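Local coordinates for protein HAD-superfamily hydrolase, subfamily IA, variant 1 (Ehrlichia chaffeensis, PDB 3KZX) that probably hydrolyses 2-phosphoglycolate to glycolate and phosphate, as a phosphatase of the HAD-like hydrolase superfamily, at residues A123-K128 and L166-N171. Sequence-based numbering, arbitrary orientation.
Sequences AIVSNK and LAALTN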
# COMPACT_ATOMS: atom_id res chain seq x y z
N ALA A 123 3.41 9.10 6.89
CA ALA A 123 1.98 9.07 6.66
C ALA A 123 1.59 7.91 5.78
O ALA A 123 2.46 7.32 5.12
CB ALA A 123 1.51 10.38 6.05
N ILE A 124 0.30 7.57 5.80
CA ILE A 124 -0.29 6.62 4.84
C ILE A 124 -1.28 7.36 3.96
O ILE A 124 -2.11 8.16 4.44
CB ILE A 124 -0.96 5.43 5.53
CG1 ILE A 124 0.13 4.46 6.07
CG2 ILE A 124 -1.96 4.62 4.61
CD1 ILE A 124 -0.38 3.59 7.15
N VAL A 125 -1.18 7.10 2.66
CA VAL A 125 -2.18 7.55 1.69
C VAL A 125 -2.64 6.36 0.82
O VAL A 125 -1.84 5.82 0.06
CB VAL A 125 -1.67 8.69 0.83
CG1 VAL A 125 -2.71 9.13 -0.24
CG2 VAL A 125 -1.30 9.87 1.72
N SER A 126 -3.92 5.99 0.96
CA SER A 126 -4.52 4.80 0.43
C SER A 126 -5.91 5.09 -0.12
O SER A 126 -6.60 6.00 0.38
CB SER A 126 -4.65 3.75 1.55
OG SER A 126 -5.34 2.60 1.10
N ASN A 127 -6.33 4.33 -1.14
CA ASN A 127 -7.71 4.36 -1.61
C ASN A 127 -8.67 3.42 -0.85
O ASN A 127 -9.87 3.40 -1.13
CB ASN A 127 -7.80 4.12 -3.12
CG ASN A 127 -7.37 5.35 -3.94
OD1 ASN A 127 -7.00 6.41 -3.39
ND2 ASN A 127 -7.43 5.20 -5.28
N LYS A 128 -8.15 2.69 0.12
CA LYS A 128 -9.02 1.98 1.03
C LYS A 128 -9.87 2.96 1.84
O LYS A 128 -9.42 4.04 2.22
CB LYS A 128 -8.22 1.09 1.98
CG LYS A 128 -9.05 0.23 2.90
CD LYS A 128 -8.17 -0.65 3.77
CE LYS A 128 -8.96 -1.44 4.76
NZ LYS A 128 -9.94 -2.36 4.09
N LEU A 166 -1.67 15.72 -0.68
CA LEU A 166 -1.58 17.05 -0.16
C LEU A 166 -2.29 17.15 1.20
O LEU A 166 -1.86 17.91 2.06
CB LEU A 166 -2.12 18.08 -1.16
CG LEU A 166 -1.31 18.24 -2.47
CD1 LEU A 166 -1.96 19.24 -3.45
CD2 LEU A 166 0.10 18.61 -2.10
N ALA A 167 -3.35 16.36 1.39
CA ALA A 167 -4.06 16.32 2.65
C ALA A 167 -3.19 15.77 3.76
O ALA A 167 -3.15 16.36 4.85
CB ALA A 167 -5.36 15.53 2.54
N ALA A 168 -2.50 14.65 3.51
CA ALA A 168 -1.57 14.09 4.50
C ALA A 168 -0.50 15.11 4.88
O ALA A 168 -0.16 15.29 6.07
CB ALA A 168 -0.92 12.79 3.96
N LEU A 169 0.03 15.80 3.87
CA LEU A 169 1.13 16.77 4.11
C LEU A 169 0.64 17.99 4.89
O LEU A 169 1.35 18.48 5.77
CB LEU A 169 1.80 17.19 2.80
CG LEU A 169 2.60 16.10 2.08
CD1 LEU A 169 2.98 16.55 0.63
CD2 LEU A 169 3.88 15.72 2.86
N THR A 170 -0.58 18.44 4.60
CA THR A 170 -1.21 19.48 5.41
C THR A 170 -1.30 19.02 6.89
O THR A 170 -0.93 19.78 7.81
CB THR A 170 -2.57 19.89 4.84
OG1 THR A 170 -2.36 20.47 3.57
CG2 THR A 170 -3.31 20.92 5.73
N ASN A 171 -1.72 17.77 7.10
CA ASN A 171 -1.97 17.28 8.47
C ASN A 171 -0.70 16.98 9.23
O ASN A 171 -0.70 17.08 10.45
CB ASN A 171 -2.83 16.03 8.48
CG ASN A 171 -4.24 16.25 7.90
OD1 ASN A 171 -4.93 15.28 7.53
ND2 ASN A 171 -4.66 17.49 7.80
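Ala168 meets the strand through one methyl group, its CB lying 3.7 Å from Val125 CG2 and 4.0 Å from Ala123 CB. Both are apolar carbon-carbon contacts at van der Waals range, and no hydrogen bond crosses between 123-128 and 166-171. The rotamer of Val125 decides which branch touches: CG1 is anti to the backbone N (chi1 178°), which leaves CG2 beside that N and brings it up to the Ala168 methyl. Ala123 and Val125, two residues apart, turn their CB atoms to the helix, whereas Ile124 turns its CB away, and its side chain touches Ile137 of helix 130-139 and Trp32. Strand 121-126 is thus covered by helix 163-172 on one face and by helices 130-139 and 32-36 on the other. It lies between 27-30 and 148-152 in the parallel sheet, whose strand order is that of the Rossmann-like α/β core of HAD hydrolases. With only methyl groups between them, the CA atoms of Ala123 and Ala168 lie 6.5 Å apart, and the Ala168 side chain also touches Ser148 and Ile150 of the neighbouring strand. Past the contact, where the chain turns a corner at 127 and 128, Ser126 OG accepts a hydrogen bond from Lys128 N (3.0 Å, N-H...O angle 159°), which makes an ST turn.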